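PDB 5GHG: aminotransferase class-III from Ochrobactrum anthropi, which probably catalyses the pyridoxal-phosphate-dependent transfer of an amino group between an amine and a carbonyl acceptor, as an omega-transaminase of aminotransferase class III. Local coordinates for residues B[58-61]-B[62-66]; B[339-342]-B[343-347]; B[429-432]-B[433-437]. The protein carries 1 engineered substitution. All blocks are in the same frame, centred on the assembly; numbering follows the deposited sequence.

Contact 1 of 3, residues B[58-61]-B[62-66]; sequences LSVG and VGFSE. Engineered in segment 58-61: Leu58 (natural residue Trp).
Val60 lies on the flat of the Phe64 ring. Val60 CG1 stands over the middle of one face of the Phe64 ring, 3.8 Å from its centroid and 3° off the ring normal, a CH-pi contact. The second methyl also meets the ring: Val60 CG2 is 3.8 Å from Phe64 CE2. The two side chains are roughly perpendicular. CG1 of Val60 is trans to the backbone N (chi1 -176°), and this brings it over the ring and close to the backbone, with Val60 CG1 3.1 Å from Gly63 O. The chain reverses between the two residues. Gly63 N gives a hydrogen bond to Val60 O at 3.2 Å, reaching it from above the carbonyl plane. Gly63 has positive phi, and a side chain at its backbone angles would collide with the Val62 carbonyl oxygen. Phe82 of the second subunit packs on both Val60 and Phe64, so the pair is part of the dimer interface. A serine in place of Phe64 would probably leave the Val60 methyls without their aromatic platform and open a gap beside that Phe82. Nearby, Leu58 is an engineered replacement of Trp and touches Ile261 of the cofactor pocket. The arrangement is a type I beta turn from Val60 to Gly63, with Val60 also centring an inverse gamma turn, in the loop between helices 55-58 and 67-77.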
loop_
_atom_site.group_PDB
_atom_site.type_symbol
_atom_site.label_atom_id
_atom_site.label_comp_id
_atom_site.label_asym_id
_atom_site.label_seq_id
_atom_site.Cartn_x
_atom_site.Cartn_y
_atom_site.Cartn_z
ATOM N N LEU B 58 -5.621 -7.907 14.156
ATOM C CA LEU B 58 -4.587 -7.826 15.184
ATOM C C LEU B 58 -4.044 -6.410 15.325
ATOM O O LEU B 58 -2.866 -6.207 15.635
ATOM C CB LEU B 58 -3.465 -8.832 14.898
ATOM C CG LEU B 58 -3.878 -10.304 14.761
ATOM C CD1 LEU B 58 -4.411 -10.613 13.355
ATOM C CD2 LEU B 58 -2.744 -11.269 15.128
ATOM N N SER B 59 -4.929 -5.405 15.172
ATOM C CA SER B 59 -4.473 -4.040 14.964
ATOM C C SER B 59 -5.174 -2.967 15.789
ATOM O O SER B 59 -4.551 -1.948 16.080
ATOM C CB SER B 59 -4.593 -3.675 13.479
ATOM O OG SER B 59 -5.912 -3.941 13.029
ATOM N N VAL B 60 -6.413 -3.157 16.215
ATOM C CA VAL B 60 -7.203 -2.057 16.805
ATOM C C VAL B 60 -6.937 -2.078 18.303
ATOM O O VAL B 60 -7.766 -2.487 19.124
ATOM C CB VAL B 60 -8.695 -2.158 16.439
ATOM C CG1 VAL B 60 -9.474 -0.952 16.971
ATOM C CG2 VAL B 60 -8.812 -2.232 14.906
ATOM N N GLY B 61 -5.763 -1.579 18.672
ATOM C CA GLY B 61 -5.298 -1.688 20.043
ATOM C C GLY B 61 -6.159 -0.954 21.058
ATOM O O GLY B 61 -6.412 -1.477 22.146
ATOM N N VAL B 62 -6.625 0.260 20.728
ATOM C CA VAL B 62 -7.392 1.055 21.693
ATOM C C VAL B 62 -8.886 0.805 21.604
ATOM O O VAL B 62 -9.692 1.524 22.217
ATOM C CB VAL B 62 -7.101 2.569 21.557
ATOM C CG1 VAL B 62 -5.618 2.859 21.830
ATOM C CG2 VAL B 62 -7.513 3.078 20.209
ATOM N N GLY B 63 -9.293 -0.208 20.842
ATOM C CA GLY B 63 -10.706 -0.492 20.705
ATOM C C GLY B 63 -11.342 0.331 19.591
ATOM O O GLY B 63 -10.705 1.156 18.940
ATOM N N PHE B 64 -12.642 0.119 19.396
ATOM C CA PHE B 64 -13.330 0.592 18.206
ATOM C C PHE B 64 -14.141 1.865 18.436
ATOM O O PHE B 64 -14.919 2.249 17.558
ATOM C CB PHE B 64 -14.262 -0.517 17.664
ATOM C CG PHE B 64 -13.533 -1.687 17.079
ATOM C CD1 PHE B 64 -13.112 -2.731 17.879
ATOM C CD2 PHE B 64 -13.231 -1.723 15.713
ATOM C CE1 PHE B 64 -12.408 -3.815 17.351
ATOM C CE2 PHE B 64 -12.541 -2.806 15.167
ATOM C CZ PHE B 64 -12.125 -3.849 15.979
ATOM N N SER B 65 -13.993 2.523 19.583
ATOM C CA SER B 65 -14.755 3.751 19.818
ATOM C C SER B 65 -13.912 4.708 20.649
ATOM O O SER B 65 -14.185 4.988 21.824
ATOM C CB SER B 65 -16.092 3.444 20.509
ATOM O OG SER B 65 -15.848 2.890 21.785
ATOM N N GLU B 66 -12.832 5.213 20.060
ATOM C CA GLU B 66 -11.927 6.128 20.758
ATOM C C GLU B 66 -12.034 7.500 20.108
ATOM O O GLU B 66 -11.318 7.800 19.143
ATOM C CB GLU B 66 -10.493 5.604 20.734
ATOM C CG GLU B 66 -9.525 6.466 21.536
ATOM C CD GLU B 66 -10.148 6.977 22.835
ATOM O OE1 GLU B 66 -10.593 8.161 22.877
ATOM O OE2 GLU B 66 -10.204 6.178 23.816
#

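Contact 2 of 3, residues B[339-342]-B[343-347]; sequences LAII and EERDL
Ile341 and Arg345 run side by side, one helical turn apart, and point the same way. CG2 of Ile341 lies opposite its backbone N (chi1 -69° for CG1), which turns this methyl to the arginine. The arginine is extended from CG to NE, so its length passes the methyl: Ile341 CG2 is 3.9 Å from Arg345 CD and lies over one face of the guanidinium. NH2 of Arg345, which also touches that methyl, forms a salt bridge with Glu66. Glu344 is also stretched out beyond CG. Its aliphatic part passes close to the preceding turn, with Glu344 CG 3.1 Å from Ala340 O, and its carboxylate reaches a salt bridge with Arg68. The backbone of Glu344 bonds to the same carbonyl, Glu344 N to Ala340 O at 2.7 Å.

Helix 329-344 ends here in a Schellman motif. Asp346, with positive phi (57°), is the C-prime residue. Leu347 N donates to Ile342 O at 3.0 Å, in the carbonyl plane, and Asp346 N donates to Glu343 O at 3.2 Å. The turn brings Leu347 back against Ile342, and helix 347-363 starts from it.

The Leu347 side chain lies nearly square to that of Ile342. Its CD1 does the touching, with Leu347 CD1 4.1 Å from Ile342 CG1. Leu347 CD1 also comes within 4.4 Å of Ile341 CG2. At the start of the contact, Glu343 N bonds to Leu339 O at 2.9 Å, and the Leu339 side chain packs against Leu97 and Leu101 of helix 93-104.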
loop_
_atom_site.group_PDB
_atom_site.type_symbol
_atom_site.label_atom_id
_atom_site.label_comp_id
_atom_site.label_asym_id
_atom_site.label_seq_id
_atom_site.Cartn_x
_atom_site.Cartn_y
_atom_site.Cartn_z
ATOM N N LEU B 339 -0.436 6.744 20.249
ATOM C CA LEU B 339 0.672 6.387 21.139
ATOM C C LEU B 339 0.527 7.073 22.490
ATOM O O LEU B 339 0.805 6.471 23.539
ATOM C CB LEU B 339 2.000 6.733 20.487
ATOM C CG LEU B 339 2.272 5.945 19.203
ATOM C CD1 LEU B 339 3.585 6.358 18.581
ATOM C CD2 LEU B 339 2.226 4.454 19.455
ATOM N N ALA B 340 0.068 8.321 22.480
ATOM C CA ALA B 340 -0.175 9.054 23.721
ATOM C C ALA B 340 -1.228 8.370 24.583
ATOM O O ALA B 340 -1.082 8.296 25.804
ATOM C CB ALA B 340 -0.580 10.496 23.423
ATOM N N ILE B 341 -2.289 7.848 23.960
ATOM C CA ILE B 341 -3.329 7.147 24.710
ATOM C C ILE B 341 -2.758 5.888 25.338
ATOM O O ILE B 341 -2.972 5.620 26.526
ATOM C CB ILE B 341 -4.544 6.830 23.804
ATOM C CG1 ILE B 341 -5.268 8.131 23.425
ATOM C CG2 ILE B 341 -5.517 5.886 24.510
ATOM C CD1 ILE B 341 -6.277 7.966 22.275
ATOM N N ILE B 342 -2.023 5.098 24.548
ATOM C CA ILE B 342 -1.379 3.884 25.049
ATOM C C ILE B 342 -0.502 4.200 26.254
ATOM O O ILE B 342 -0.515 3.475 27.256
ATOM C CB ILE B 342 -0.581 3.207 23.911
ATOM C CG1 ILE B 342 -1.563 2.594 22.893
ATOM C CG2 ILE B 342 0.368 2.150 24.432
ATOM C CD1 ILE B 342 -0.890 1.978 21.677
ATOM N N GLU B 343 0.250 5.305 26.172
ATOM C CA GLU B 343 1.103 5.773 27.262
ATOM C C GLU B 343 0.287 6.224 28.468
ATOM O O GLU B 343 0.514 5.766 29.598
ATOM C CB GLU B 343 1.940 6.959 26.790
ATOM C CG GLU B 343 3.372 6.675 26.483
ATOM C CD GLU B 343 4.017 7.863 25.777
ATOM O OE1 GLU B 343 3.681 9.028 26.154
ATOM O OE2 GLU B 343 4.827 7.630 24.842
ATOM N N GLU B 344 -0.617 7.176 28.251
ATOM C CA GLU B 344 -1.356 7.781 29.346
ATOM C C GLU B 344 -2.171 6.749 30.104
ATOM O O GLU B 344 -2.260 6.800 31.331
ATOM C CB GLU B 344 -2.280 8.874 28.830
ATOM C CG GLU B 344 -1.573 10.089 28.261
ATOM C CD GLU B 344 -2.563 11.044 27.578
ATOM O OE1 GLU B 344 -2.118 11.851 26.729
ATOM O OE2 GLU B 344 -3.786 10.979 27.897
ATOM N N ARG B 345 -2.809 5.828 29.384
ATOM C CA ARG B 345 -3.694 4.872 30.027
ATOM C C ARG B 345 -2.996 3.563 30.366
ATOM O O ARG B 345 -3.659 2.591 30.739
ATOM C CB ARG B 345 -4.915 4.628 29.145
ATOM C CG ARG B 345 -5.588 5.941 28.839
ATOM C CD ARG B 345 -6.919 5.802 28.153
ATOM N NE ARG B 345 -7.441 7.131 27.857
ATOM C CZ ARG B 345 -8.419 7.370 26.988
ATOM N NH1 ARG B 345 -8.833 8.621 26.779
ATOM N NH2 ARG B 345 -8.967 6.356 26.322
ATOM N N ASP B 346 -1.672 3.521 30.264
ATOM C CA ASP B 346 -0.908 2.378 30.747
ATOM C C ASP B 346 -1.392 1.088 30.081
ATOM O O ASP B 346 -1.568 0.051 30.721
ATOM C CB ASP B 346 -1.015 2.306 32.273
ATOM C CG ASP B 346 0.216 1.722 32.939
ATOM O OD1 ASP B 346 1.319 1.768 32.351
ATOM O OD2 ASP B 346 0.076 1.221 34.080
ATOM N N LEU B 347 -1.607 1.145 28.766
ATOM C CA LEU B 347 -2.163 -0.022 28.080
ATOM C C LEU B 347 -1.153 -1.141 27.863
ATOM O O LEU B 347 -1.550 -2.302 27.747
ATOM C CB LEU B 347 -2.795 0.399 26.753
ATOM C CG LEU B 347 -3.964 1.374 26.888
ATOM C CD1 LEU B 347 -4.602 1.670 25.522
ATOM C CD2 LEU B 347 -5.028 0.885 27.883
#

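Contact 3 of 3, residues B[429-432]-B[433-437]; sequences LIIN and DQQVD
Asp433, the first residue of helix 433-455, follows Asn432 directly, and Asp433 CB lies 3.7 Å from the backbone carbonyl carbon C of Asn432. Its carboxylate is held by a salt bridge from its OD1 to Arg354 of helix 347-363. Gln434 comes next. Its chain bends at chi2 (91°), which folds the amide back over that of Asn432. The two amide planes are stacked, 10° apart, with Gln434 CD 3.4 Å from Asn432 OD1.

Gln435 makes the main polar contact. Its backbone N donates to the asparagine side chain, with Gln435 N 2.9 Å from Asn432 OD1 and nearly in line with the side-chain C=O. In return its own side chain takes the backbone N-H of the asparagine, with Asn432 N 3.1 Å from Gln435 OE1 and the donor in the amide carbonyl plane. This reciprocal pair is a capping box at the N-terminus of the helix, with Asn432 as N-cap. CG of Asn432 sits between its backbone N and carbonyl carbon (chi1 65°), and from there OD1 reaches the backbone N-H of Gln435. Water 1 donates to OE1 of Gln435 and to the backbone O of Ile430, so OE1 accepts from two donors. NE2 of the same amide bonds to the hydroxyl of Tyr41, which fixes the rotation of the group. On its aliphatic part, Gln435 CB lies 3.5 Å from Ile431 CG1, and the two side chains run antiparallel alongside each other.

Val436 closes the first turn: Val436 N donates to Asn432 O at 3.0 Å. Its side chain is set almost perpendicular to that of Ile431, with Val436 CG2 3.8 Å from Ile431 CD1. Tyr357 and Met358 of helix 347-363 also touch the valine.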
loop_
_atom_site.group_PDB
_atom_site.type_symbol
_atom_site.label_atom_id
_atom_site.label_comp_id
_atom_site.label_asym_id
_atom_site.label_seq_id
_atom_site.Cartn_x
_atom_site.Cartn_y
_atom_site.Cartn_z
ATOM N N LEU B 429 -6.016 -3.998 23.466
ATOM C CA LEU B 429 -5.218 -3.709 24.654
ATOM C C LEU B 429 -6.065 -3.197 25.809
ATOM O O LEU B 429 -5.628 -3.274 26.963
ATOM C CB LEU B 429 -4.145 -2.669 24.321
ATOM C CG LEU B 429 -3.258 -2.915 23.096
ATOM C CD1 LEU B 429 -2.315 -1.715 22.873
ATOM C CD2 LEU B 429 -2.457 -4.180 23.307
ATOM N N ILE B 430 -7.269 -2.681 25.518
ATOM C CA ILE B 430 -8.163 -2.139 26.528
ATOM C C ILE B 430 -9.049 -3.189 27.194
ATOM O O ILE B 430 -9.860 -2.839 28.070
ATOM C CB ILE B 430 -9.090 -1.055 25.934
ATOM C CG1 ILE B 430 -9.930 -1.629 24.787
ATOM C CG2 ILE B 430 -8.298 0.214 25.508
ATOM C CD1 ILE B 430 -11.172 -0.786 24.472
ATOM N N ILE B 431 -8.955 -4.455 26.794
ATOM C CA ILE B 431 -9.836 -5.475 27.367
ATOM C C ILE B 431 -9.592 -5.592 28.880
ATOM O O ILE B 431 -8.498 -5.306 29.377
ATOM C CB ILE B 431 -9.641 -6.819 26.652
ATOM C CG1 ILE B 431 -10.797 -7.780 26.981
ATOM C CG2 ILE B 431 -8.271 -7.413 26.962
ATOM C CD1 ILE B 431 -10.863 -9.001 26.083
ATOM N N ASN B 432 -10.623 -5.995 29.618
ATOM C CA ASN B 432 -10.473 -6.230 31.059
ATOM C C ASN B 432 -10.648 -7.723 31.365
ATOM O O ASN B 432 -10.992 -8.522 30.491
ATOM C CB ASN B 432 -11.446 -5.362 31.871
ATOM C CG ASN B 432 -12.905 -5.701 31.634
ATOM O OD1 ASN B 432 -13.268 -6.858 31.527
ATOM N ND2 ASN B 432 -13.756 -4.673 31.567
ATOM N N ASP B 433 -10.387 -8.099 32.619
ATOM C CA ASP B 433 -10.385 -9.513 32.982
ATOM C C ASP B 433 -11.769 -10.144 32.818
ATOM O O ASP B 433 -11.872 -11.300 32.414
ATOM C CB ASP B 433 -9.872 -9.722 34.417
ATOM C CG ASP B 433 -8.345 -9.694 34.514
ATOM O OD1 ASP B 433 -7.649 -9.792 33.470
ATOM O OD2 ASP B 433 -7.825 -9.599 35.645
ATOM N N GLN B 434 -12.837 -9.411 33.141
ATOM C CA GLN B 434 -14.174 -9.970 32.973
ATOM C C GLN B 434 -14.453 -10.312 31.512
ATOM O O GLN B 434 -15.119 -11.304 31.211
ATOM C CB GLN B 434 -15.251 -8.989 33.482
ATOM C CG GLN B 434 -14.982 -8.402 34.862
ATOM C CD GLN B 434 -14.203 -7.075 34.811
ATOM O OE1 GLN B 434 -12.949 -7.063 34.814
ATOM N NE2 GLN B 434 -14.945 -5.937 34.786
ATOM N N GLN B 435 -13.974 -9.477 30.599
ATOM C CA GLN B 435 -14.176 -9.720 29.173
ATOM C C GLN B 435 -13.301 -10.871 28.681
ATOM O O GLN B 435 -13.721 -11.652 27.826
ATOM C CB GLN B 435 -13.904 -8.432 28.402
ATOM C CG GLN B 435 -14.954 -7.364 28.637
ATOM C CD GLN B 435 -14.542 -5.972 28.153
ATOM O OE1 GLN B 435 -13.372 -5.597 28.215
ATOM N NE2 GLN B 435 -15.511 -5.203 27.668
ATOM N N VAL B 436 -12.074 -10.975 29.201
ATOM C CA VAL B 436 -11.246 -12.126 28.884
ATOM C C VAL B 436 -11.940 -13.408 29.330
ATOM O O VAL B 436 -11.936 -14.417 28.616
ATOM C CB VAL B 436 -9.862 -12.001 29.558
ATOM C CG1 VAL B 436 -9.131 -13.341 29.509
ATOM C CG2 VAL B 436 -9.043 -10.902 28.889
ATOM N N ASP B 437 -12.537 -13.375 30.528
ATOM C CA ASP B 437 -13.252 -14.527 31.049
ATOM C C ASP B 437 -14.421 -14.910 30.145
ATOM O O ASP B 437 -14.625 -16.090 29.841
ATOM C CB ASP B 437 -13.745 -14.224 32.468
ATOM C CG ASP B 437 -14.550 -15.360 33.054
ATOM O OD1 ASP B 437 -14.064 -16.506 33.008
ATOM O OD2 ASP B 437 -15.664 -15.105 33.539
HETATM O O HOH W 1 -12.625 -3.093 27.979
#

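The three contacts follow in series along the chain, all within its class III aminotransferase part. Contact 1 is the loop before helix 67-77, contact 2 the end of helix 329-344, and contact 3 the start of helix 433-455. Their centres lie about 12 Å (1 and 2), 13 Å (1 and 3) and 17 Å (2 and 3) apart. Contacts 1 and 2 are joined by the salt bridge from Glu66 OE2 to Arg345 NH2, 2.8 Å. Ile430 meets Gly63 and Leu347, and Val62 also packs on Leu347, so side chains of all three contacts come together. Of the three, contact 1 has its Val60 side chain about 12 Å from the bound cofactor.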